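Local coordinates for 49 protein (Murid herpesvirus 4, PDB 6A4V), which interacts with poly(ADP-ribose) polymerase 1 of the host and helps the herpesvirus to replicate, at residues Y41-L44 with E45-V48; T109-K112 with F113-L117; V219-Y222 with W223-F227; N293-L296 with V297-I301. One frame throughout, in Å; residues are numbered along the deposited sequence.

Interaction 1: Y41-L44 with E45-V48; sequences YPSL and ESVV
S43 and S46 grip each other across the first turn of helix 44-57, and this is where the contact is tight. The hydroxyl of S46 donates to S43 O with OG and O 2.8 Å apart, coming in on a lone pair in the plane of the carbonyl. In return S43 OG accepts from the backbone of S46, its oxygen 3.2 Å from S46 N and the N-H pointing well at it (159°). S46 can reach back because its OG is tucked between its own backbone N and carbonyl carbon (chi1 71°); S43 OG takes the same position. The methyl CG2 of V47 rests 3.5 Å from S43 O, and V47 N adds a weak bond to that oxygen, which therefore serves both a side chain and the backbone.

S43 is the N-cap of the helix: its side chain ties up an amide that has no preceding turn to bond with. The regular helical pattern takes over one residue on, where V48 N meets L44 O at 2.7 Å in a nearly straight line.

Away from the cap the packing thins. P42 comes up to the same turn with CB 4.1 Å from S46 OG and CG 4.4 Å from V47 CG2, a light touch; both P42 and V47 find further apolar company on I75 of helix 61-85. L44, E45 and V48 are on the solvent side, though L44 also touches L249 of helix 238-262. E45 meets the cap through its CB, 4.1 Å from S43 OG, while its chain bends at chi2.

Interaction 2: T109-K112 with F113-L117; sequences TTSK and FQRIL
S111 O is approached by two parts of R115 at once. The backbone N of R115 donates to it at 3.0 Å (N to O). The guanidinium of the same residue folds back so that one flat face covers this oxygen, with S111 O 3.7 Å above the plane and over its centre. A bend at chi3 (-82°) turns the R115 chain back toward the start of the helix and makes this possible. At the end of that chain NH2 comes within 3.2 Å of S111 OG. The R115 and K112 side chains cross at about a right angle, NH1 coming 3.5 Å from K112 CG.

The backbone bonds of the first turn fill in the rest. I116 N reaches K112 O at 3.3 Å, and Q114 N makes a weak bond to O of T110, the N-cap residue of helix 111-126. The hydroxyl of T110 meets carbon on this side, OG1 standing 3.2 Å from F113 CB. From there the F113 ring leads away into the buried side, against L142 of helix 131-146, and I116 leans on the same leucine.

Two positive chains share the exposed side, yet K112 NZ and R115 NH1 remain 6.6 Å apart, so direct repulsion is probably modest. A positive charge near a helix N-terminus is as a rule unfavourable, and the carbonyl oxygen lying against the guanidinium face probably offsets part of that cost.

Interaction 3: V219-Y222 with W223-F227; sequences VLVY and WVSVF
The Y222 ring drives its edge into the face of W223, a T-shaped pair with planes at 89° and the phenol centroid 5.2 Å from that of the five-membered ring. CD2 of Y222 is the bump: it stands 3.8 Å above the indole plane, displaced toward the rim. Y222 points its CG away from the backbone N (chi1 169°), whereas W223 keeps CG beside its own N (chi1 -74°), and these two turns swing neighbouring rings together.

Each ring has a second neighbour. The methyl CG2 of V226 sits over one face of the tyrosine, 4.2 Å from the ring centroid, as a CH-pi contact. At the indole edge, V219 lies alongside and puts CG1 3.7 Å from W223 CD1, in the indole plane. Farther round, L220 and V224 meet more lightly through CD1 and CG2.

S225 supplies the polar note: its OG and its N, 2.7 and 2.9 Å from V221 O respectively, reach that oxygen from opposite faces of its plane, which satisfies the buried hydroxyl within the helix. Y222 OH bonds instead to F198 O of helix 195-203.

Several helices pack against this turn: W223 meets L93 of helix 89-104, L220 meets L142 of helix 131-146 and V224 meets W164 of helix 161-168. Side chains meeting at i+1 and i+4 on a helix buried on several sides are characteristic of the core of an all-helical bundle.

Interaction 4: N293-L296 with V297-I301; sequences NNTL and VFDEI
N293 opens the segment by setting its amide at the rim of the F298 ring, with OD1 3.9 Å from F298 CZ and in the ring plane, the amide turned 80° against the ring. Its polar atoms are held from outside: OD1 by R80, ND2 by N247 and L289 O. N294 then does the capping. Its OD1 accepts from V297 N at 3.2 Å, the donor standing 44° out of the amide plane, and more weakly from L296 N; N294 O takes weak bonds from V297 N and F298 N and lies 3.2 Å from F298 CD2. T295 O accepts from D299 N at 3.1 Å, and the T295 side chain runs side by side with that of D299, while T295 OG1 bonds to H81 and Q77 of helix 61-85. L296 closes the turn through its O, 2.9 Å from E300 N.

The second subunit packs along this turn and the next, and D299 and E300 form salt bridges to K196 and R99 of that subunit. What N294 makes is an asparagine N-cap of helix 295-312, placed where that helix meets the partner subunit.

How the interactions relate
Three of the four contacts start helices: interactions 1, 2 and 4 sit at the N-terminal turns of helices 44-57, 111-126 and 295-312, while interaction 3 lies within helix 213-235. Interactions 2 and 3 occupy the same side of the chain's centre, with nearest atoms about 6 Å apart, and both lean on L142 of helix 131-146. Across the centre, interactions 1 and 4 have centres about 21 Å apart and both pack on helix 61-85. The elongated shape shows in interactions 2 and 4, whose centres are about 51 Å apart. Among the four, interaction 4 alone touches the second subunit.

Interaction 1: Y41-L44 with E45-V48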
loop_
_atom_site.group_PDB
_atom_site.type_symbol
_atom_site.label_atom_id
_atom_site.label_comp_id
_atom_site.label_asym_id
_atom_site.label_seq_id
_atom_site.Cartn_x
_atom_site.Cartn_y
_atom_site.Cartn_z
ATOM N N TYR B 41 -10.708 4.317 7.729
ATOM C CA TYR B 41 -11.825 3.888 6.961
ATOM C C TYR B 41 -12.730 5.085 6.745
ATOM O O TYR B 41 -12.867 5.913 7.637
ATOM C CB TYR B 41 -12.597 2.754 7.665
ATOM C CG TYR B 41 -13.085 3.036 9.066
ATOM C CD1 TYR B 41 -14.366 3.546 9.283
ATOM C CD2 TYR B 41 -12.298 2.749 10.178
ATOM C CE1 TYR B 41 -14.827 3.830 10.555
ATOM C CE2 TYR B 41 -12.731 3.042 11.461
ATOM C CZ TYR B 41 -14.008 3.567 11.636
ATOM O OH TYR B 41 -14.494 3.831 12.859
ATOM N N PRO B 42 -13.464 5.098 5.616
ATOM C CA PRO B 42 -14.511 6.084 5.354
ATOM C C PRO B 42 -15.852 5.683 5.955
ATOM O O PRO B 42 -16.072 4.478 6.308
ATOM C CB PRO B 42 -14.525 5.998 3.815
ATOM C CG PRO B 42 -14.362 4.539 3.539
ATOM C CD PRO B 42 -13.392 4.044 4.578
ATOM N N SER B 43 -16.775 6.641 6.037
ATOM C CA SER B 43 -18.162 6.365 6.457
ATOM C C SER B 43 -18.954 5.782 5.280
ATOM O O SER B 43 -18.802 6.283 4.141
ATOM C CB SER B 43 -18.829 7.662 6.891
ATOM O OG SER B 43 -18.589 8.657 5.883
ATOM N N LEU B 44 -19.860 4.834 5.530
ATOM C CA LEU B 44 -20.870 4.435 4.477
ATOM C C LEU B 44 -21.551 5.693 3.925
ATOM O O LEU B 44 -21.828 5.795 2.723
ATOM C CB LEU B 44 -21.928 3.472 5.019
ATOM C CG LEU B 44 -21.460 2.035 5.254
ATOM C CD1 LEU B 44 -22.411 1.287 6.180
ATOM C CD2 LEU B 44 -21.296 1.276 3.949
ATOM N N GLU B 45 -21.805 6.646 4.818
ATOM C CA GLU B 45 -22.571 7.826 4.503
ATOM C C GLU B 45 -21.909 8.553 3.329
ATOM O O GLU B 45 -22.559 8.817 2.317
ATOM C CB GLU B 45 -22.728 8.692 5.758
ATOM C CG GLU B 45 -23.505 8.010 6.894
ATOM C CD GLU B 45 -24.996 7.705 6.696
ATOM O OE1 GLU B 45 -25.378 7.143 5.639
ATOM O OE2 GLU B 45 -25.786 8.008 7.623
ATOM N N SER B 46 -20.612 8.833 3.451
ATOM C CA SER B 46 -19.849 9.448 2.343
ATOM C C SER B 46 -19.948 8.620 1.047
ATOM O O SER B 46 -20.001 9.177 -0.030
ATOM C CB SER B 46 -18.404 9.668 2.731
ATOM O OG SER B 46 -17.682 8.430 2.816
ATOM N N VAL B 47 -19.875 7.291 1.141
ATOM C CA VAL B 47 -19.776 6.436 -0.062
ATOM C C VAL B 47 -21.141 6.426 -0.761
ATOM O O VAL B 47 -21.277 6.460 -1.983
ATOM C CB VAL B 47 -19.336 5.004 0.300
ATOM C CG1 VAL B 47 -19.305 4.107 -0.920
ATOM C CG2 VAL B 47 -17.999 4.975 1.033
ATOM N N VAL B 48 -22.166 6.318 0.062
ATOM C CA VAL B 48 -23.527 6.508 -0.356
ATOM C C VAL B 48 -23.678 7.847 -1.109
ATOM O O VAL B 48 -24.352 7.885 -2.133
ATOM C CB VAL B 48 -24.425 6.350 0.886
ATOM C CG1 VAL B 48 -25.634 7.279 0.916
ATOM C CG2 VAL B 48 -24.810 4.883 1.026
#

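Interaction 2: T109-K112 with F113-L117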
loop_
_atom_site.group_PDB
_atom_site.type_symbol
_atom_site.label_atom_id
_atom_site.label_comp_id
_atom_site.label_asym_id
_atom_site.label_seq_id
_atom_site.Cartn_x
_atom_site.Cartn_y
_atom_site.Cartn_z
ATOM N N THR B 109 12.750 22.043 33.088
ATOM C CA THR B 109 13.030 23.060 34.081
ATOM C C THR B 109 12.981 22.433 35.483
ATOM O O THR B 109 13.998 22.279 36.144
ATOM C CB THR B 109 12.011 24.195 33.913
ATOM O OG1 THR B 109 10.739 23.575 33.705
ATOM C CG2 THR B 109 12.319 25.106 32.745
ATOM N N THR B 110 11.780 22.025 35.898
ATOM C CA THR B 110 11.510 21.596 37.261
ATOM C C THR B 110 11.662 20.078 37.373
ATOM O O THR B 110 11.577 19.369 36.395
ATOM C CB THR B 110 10.118 22.064 37.684
ATOM O OG1 THR B 110 9.221 21.721 36.632
ATOM C CG2 THR B 110 10.043 23.557 37.912
ATOM N N SER B 111 11.920 19.616 38.592
ATOM C CA SER B 111 11.932 18.201 38.940
ATOM C C SER B 111 10.505 17.617 39.075
ATOM O O SER B 111 10.320 16.392 39.032
ATOM C CB SER B 111 12.731 17.977 40.201
ATOM O OG SER B 111 12.275 16.822 40.902
ATOM N N LYS B 112 9.476 18.443 39.292
ATOM C CA LYS B 112 8.133 17.858 39.309
ATOM C C LYS B 112 7.843 17.415 37.870
ATOM O O LYS B 112 7.641 16.222 37.628
ATOM C CB LYS B 112 7.056 18.793 39.872
ATOM C CG LYS B 112 5.824 18.069 40.415
ATOM C CD LYS B 112 4.536 18.908 40.458
ATOM C CE LYS B 112 3.347 18.136 41.006
ATOM N NZ LYS B 112 2.062 18.535 40.375
ATOM N N PHE B 113 7.904 18.368 36.932
ATOM C CA PHE B 113 7.825 18.100 35.472
ATOM C C PHE B 113 8.594 16.832 35.105
ATOM O O PHE B 113 8.107 15.977 34.360
ATOM C CB PHE B 113 8.400 19.270 34.685
ATOM C CG PHE B 113 7.844 19.466 33.303
ATOM C CD1 PHE B 113 8.428 18.847 32.216
ATOM C CD2 PHE B 113 6.809 20.361 33.086
ATOM C CE1 PHE B 113 7.920 19.045 30.942
ATOM C CE2 PHE B 113 6.317 20.582 31.807
ATOM C CZ PHE B 113 6.864 19.909 30.742
ATOM N N GLN B 114 9.779 16.661 35.682
ATOM C CA GLN B 114 10.542 15.476 35.362
ATOM C C GLN B 114 9.778 14.251 35.871
ATOM O O GLN B 114 9.621 13.293 35.140
ATOM C CB GLN B 114 11.985 15.550 35.879
ATOM C CG GLN B 114 12.857 14.337 35.498
ATOM C CD GLN B 114 12.890 14.015 34.016
ATOM O OE1 GLN B 114 12.969 14.902 33.156
ATOM N NE2 GLN B 114 12.814 12.730 33.698
ATOM N N ARG B 115 9.271 14.291 37.109
ATOM C CA ARG B 115 8.733 13.053 37.799
ATOM C C ARG B 115 7.503 12.464 37.074
ATOM O O ARG B 115 7.237 11.260 37.144
ATOM C CB ARG B 115 8.425 13.376 39.266
ATOM C CG ARG B 115 9.293 12.610 40.259
ATOM C CD ARG B 115 8.983 12.971 41.710
ATOM N NE ARG B 115 9.637 14.205 42.148
ATOM C CZ ARG B 115 9.041 15.393 42.319
ATOM N NH1 ARG B 115 7.773 15.576 41.993
ATOM N NH2 ARG B 115 9.730 16.409 42.810
ATOM N N ILE B 116 6.776 13.338 36.379
ATOM C CA ILE B 116 5.562 13.060 35.695
ATOM C C ILE B 116 5.929 12.390 34.357
ATOM O O ILE B 116 5.522 11.236 34.096
ATOM C CB ILE B 116 4.784 14.384 35.542
ATOM C CG1 ILE B 116 4.300 14.978 36.877
ATOM C CG2 ILE B 116 3.632 14.222 34.606
ATOM C CD1 ILE B 116 3.720 16.409 36.742
ATOM N N LEU B 117 6.805 13.061 33.601
ATOM C CA LEU B 117 7.516 12.516 32.413
ATOM C C LEU B 117 7.955 11.086 32.709
ATOM O O LEU B 117 7.519 10.101 32.083
ATOM C CB LEU B 117 8.662 13.477 32.060
ATOM C CG LEU B 117 8.192 14.818 31.478
ATOM C CD1 LEU B 117 9.355 15.747 31.119
ATOM C CD2 LEU B 117 7.337 14.625 30.273
#

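Interaction 3: V219-Y222 with W223-F227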
loop_
_atom_site.group_PDB
_atom_site.type_symbol
_atom_site.label_atom_id
_atom_site.label_comp_id
_atom_site.label_asym_id
_atom_site.label_seq_id
_atom_site.Cartn_x
_atom_site.Cartn_y
_atom_site.Cartn_z
ATOM N N VAL B 219 1.608 19.442 21.220
ATOM C CA VAL B 219 1.880 18.249 20.459
ATOM C C VAL B 219 1.623 17.020 21.341
ATOM O O VAL B 219 1.133 15.999 20.871
ATOM C CB VAL B 219 3.334 18.270 19.944
ATOM C CG1 VAL B 219 3.889 16.886 19.647
ATOM C CG2 VAL B 219 3.481 19.152 18.724
ATOM N N LEU B 220 2.040 17.084 22.601
ATOM C CA LEU B 220 1.777 15.967 23.512
ATOM C C LEU B 220 0.281 15.718 23.592
ATOM O O LEU B 220 -0.191 14.583 23.655
ATOM C CB LEU B 220 2.265 16.280 24.914
ATOM C CG LEU B 220 1.972 15.159 25.905
ATOM C CD1 LEU B 220 2.427 13.813 25.350
ATOM C CD2 LEU B 220 2.649 15.435 27.236
ATOM N N VAL B 221 -0.452 16.826 23.629
ATOM C CA VAL B 221 -1.834 16.787 23.841
ATOM C C VAL B 221 -2.445 16.057 22.665
ATOM O O VAL B 221 -3.335 15.228 22.833
ATOM C CB VAL B 221 -2.441 18.197 23.942
ATOM C CG1 VAL B 221 -3.895 18.187 23.511
ATOM C CG2 VAL B 221 -2.302 18.777 25.322
ATOM N N TYR B 222 -2.031 16.503 21.484
ATOM C CA TYR B 222 -2.615 16.064 20.217
ATOM C C TYR B 222 -2.376 14.556 20.092
ATOM O O TYR B 222 -3.276 13.825 19.804
ATOM C CB TYR B 222 -1.966 16.859 19.082
ATOM C CG TYR B 222 -2.239 16.390 17.677
ATOM C CD1 TYR B 222 -3.291 16.921 16.942
ATOM C CD2 TYR B 222 -1.411 15.474 17.050
ATOM C CE1 TYR B 222 -3.515 16.542 15.631
ATOM C CE2 TYR B 222 -1.611 15.105 15.727
ATOM C CZ TYR B 222 -2.688 15.621 15.021
ATOM O OH TYR B 222 -2.937 15.269 13.719
ATOM N N TRP B 223 -1.155 14.115 20.388
ATOM C CA TRP B 223 -0.860 12.709 20.286
ATOM C C TRP B 223 -1.533 11.887 21.380
ATOM O O TRP B 223 -1.829 10.719 21.161
ATOM C CB TRP B 223 0.636 12.442 20.230
ATOM C CG TRP B 223 1.162 12.830 18.887
ATOM C CD1 TRP B 223 1.947 13.902 18.592
ATOM C CD2 TRP B 223 0.907 12.172 17.644
ATOM N NE1 TRP B 223 2.210 13.948 17.256
ATOM C CE2 TRP B 223 1.600 12.886 16.648
ATOM C CE3 TRP B 223 0.254 10.991 17.284
ATOM C CZ2 TRP B 223 1.587 12.498 15.304
ATOM C CZ3 TRP B 223 0.267 10.592 15.970
ATOM C CH2 TRP B 223 0.880 11.365 14.988
ATOM N N VAL B 224 -1.828 12.489 22.529
ATOM C CA VAL B 224 -2.547 11.738 23.515
ATOM C C VAL B 224 -3.966 11.543 22.970
ATOM O O VAL B 224 -4.518 10.495 23.064
ATOM C CB VAL B 224 -2.571 12.436 24.892
ATOM C CG1 VAL B 224 -3.808 12.080 25.683
ATOM C CG2 VAL B 224 -1.349 12.132 25.732
ATOM N N SER B 225 -4.553 12.613 22.460
ATOM C CA SER B 225 -5.868 12.584 21.922
ATOM C C SER B 225 -5.923 11.522 20.805
ATOM O O SER B 225 -6.791 10.727 20.794
ATOM C CB SER B 225 -6.313 13.925 21.398
ATOM O OG SER B 225 -5.939 15.014 22.253
ATOM N N VAL B 226 -4.998 11.589 19.855
ATOM C CA VAL B 226 -4.965 10.650 18.778
ATOM C C VAL B 226 -4.832 9.245 19.358
ATOM O O VAL B 226 -5.494 8.331 18.931
ATOM C CB VAL B 226 -3.826 10.905 17.775
ATOM C CG1 VAL B 226 -3.741 9.746 16.797
ATOM C CG2 VAL B 226 -3.992 12.212 17.050
ATOM N N PHE B 227 -3.947 9.063 20.311
ATOM C CA PHE B 227 -3.808 7.711 20.870
ATOM C C PHE B 227 -5.133 7.171 21.432
ATOM O O PHE B 227 -5.367 5.911 21.450
ATOM C CB PHE B 227 -2.757 7.723 21.972
ATOM C CG PHE B 227 -2.488 6.385 22.602
ATOM C CD1 PHE B 227 -1.849 5.391 21.876
ATOM C CD2 PHE B 227 -2.752 6.153 23.934
ATOM C CE1 PHE B 227 -1.614 4.156 22.453
ATOM C CE2 PHE B 227 -2.485 4.918 24.518
ATOM C CZ PHE B 227 -1.911 3.917 23.774
#

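Interaction 4: N293-L296 with V297-I301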
loop_
_atom_site.group_PDB
_atom_site.type_symbol
_atom_site.label_atom_id
_atom_site.label_comp_id
_atom_site.label_asym_id
_atom_site.label_seq_id
_atom_site.Cartn_x
_atom_site.Cartn_y
_atom_site.Cartn_z
ATOM N N ASN B 293 -8.524 -12.661 1.022
ATOM C CA ASN B 293 -8.834 -11.270 0.964
ATOM C C ASN B 293 -7.474 -10.593 1.004
ATOM O O ASN B 293 -6.826 -10.495 2.071
ATOM C CB ASN B 293 -9.817 -10.891 2.077
ATOM C CG ASN B 293 -10.513 -9.558 1.824
ATOM O OD1 ASN B 293 -10.040 -8.514 2.270
ATOM N ND2 ASN B 293 -11.654 -9.565 1.140
ATOM N N ASN B 294 -6.950 -10.314 -0.188
ATOM C CA ASN B 294 -5.562 -10.007 -0.307
ATOM C C ASN B 294 -5.394 -9.066 -1.498
ATOM O O ASN B 294 -6.188 -9.122 -2.470
ATOM C CB ASN B 294 -4.673 -11.251 -0.371
ATOM C CG ASN B 294 -4.306 -11.731 -1.771
ATOM O OD1 ASN B 294 -3.985 -10.945 -2.662
ATOM N ND2 ASN B 294 -4.255 -13.040 -1.951
ATOM N N THR B 295 -4.356 -8.228 -1.379
ATOM C CA THR B 295 -4.086 -7.109 -2.242
ATOM C C THR B 295 -3.827 -7.569 -3.676
ATOM O O THR B 295 -4.071 -6.826 -4.594
ATOM C CB THR B 295 -2.918 -6.267 -1.675
ATOM O OG1 THR B 295 -2.673 -5.110 -2.483
ATOM C CG2 THR B 295 -1.622 -7.039 -1.587
ATOM N N LEU B 296 -3.274 -8.763 -3.900
ATOM C CA LEU B 296 -3.092 -9.192 -5.323
ATOM C C LEU B 296 -4.447 -9.337 -6.010
ATOM O O LEU B 296 -4.616 -8.888 -7.213
ATOM C CB LEU B 296 -2.279 -10.496 -5.398
ATOM C CG LEU B 296 -0.885 -10.441 -4.796
ATOM C CD1 LEU B 296 -0.223 -11.815 -4.930
ATOM C CD2 LEU B 296 -0.034 -9.383 -5.508
ATOM N N VAL B 297 -5.450 -9.867 -5.275
ATOM C CA VAL B 297 -6.792 -10.077 -5.859
ATOM C C VAL B 297 -7.416 -8.737 -6.205
ATOM O O VAL B 297 -8.018 -8.511 -7.322
ATOM C CB VAL B 297 -7.715 -10.956 -4.996
ATOM C CG1 VAL B 297 -9.068 -11.112 -5.627
ATOM C CG2 VAL B 297 -7.184 -12.337 -4.688
ATOM N N PHE B 298 -7.399 -7.820 -5.266
ATOM C CA PHE B 298 -7.952 -6.466 -5.572
ATOM C C PHE B 298 -7.290 -5.898 -6.813
ATOM O O PHE B 298 -8.025 -5.386 -7.687
ATOM C CB PHE B 298 -7.787 -5.484 -4.422
ATOM C CG PHE B 298 -8.622 -5.862 -3.238
ATOM C CD1 PHE B 298 -9.999 -5.662 -3.266
ATOM C CD2 PHE B 298 -8.064 -6.600 -2.197
ATOM C CE1 PHE B 298 -10.776 -6.021 -2.176
ATOM C CE2 PHE B 298 -8.852 -6.998 -1.134
ATOM C CZ PHE B 298 -10.178 -6.634 -1.098
ATOM N N ASP B 299 -5.974 -6.105 -6.951
ATOM C CA ASP B 299 -5.285 -5.580 -8.110
ATOM C C ASP B 299 -5.831 -6.205 -9.391
ATOM O O ASP B 299 -6.016 -5.549 -10.397
ATOM C CB ASP B 299 -3.765 -5.782 -8.027
ATOM C CG ASP B 299 -3.008 -4.817 -7.103
ATOM O OD1 ASP B 299 -3.370 -3.627 -7.113
ATOM O OD2 ASP B 299 -1.994 -5.267 -6.424
ATOM N N GLU B 300 -5.964 -7.532 -9.408
ATOM C CA GLU B 300 -6.584 -8.197 -10.599
ATOM C C GLU B 300 -8.009 -7.710 -10.878
ATOM O O GLU B 300 -8.379 -7.425 -12.007
ATOM C CB GLU B 300 -6.550 -9.709 -10.444
ATOM C CG GLU B 300 -6.355 -10.349 -11.786
ATOM C CD GLU B 300 -6.397 -11.841 -11.703
ATOM O OE1 GLU B 300 -5.713 -12.419 -10.727
ATOM O OE2 GLU B 300 -7.143 -12.376 -12.564
ATOM N N ILE B 301 -8.814 -7.557 -9.836
ATOM C CA ILE B 301 -10.167 -7.064 -10.048
ATOM C C ILE B 301 -10.164 -5.682 -10.703
ATOM O O ILE B 301 -10.950 -5.443 -11.568
ATOM C CB ILE B 301 -10.941 -7.062 -8.728
ATOM C CG1 ILE B 301 -11.259 -8.467 -8.250
ATOM C CG2 ILE B 301 -12.183 -6.242 -8.834
ATOM C CD1 ILE B 301 -11.630 -8.483 -6.779
#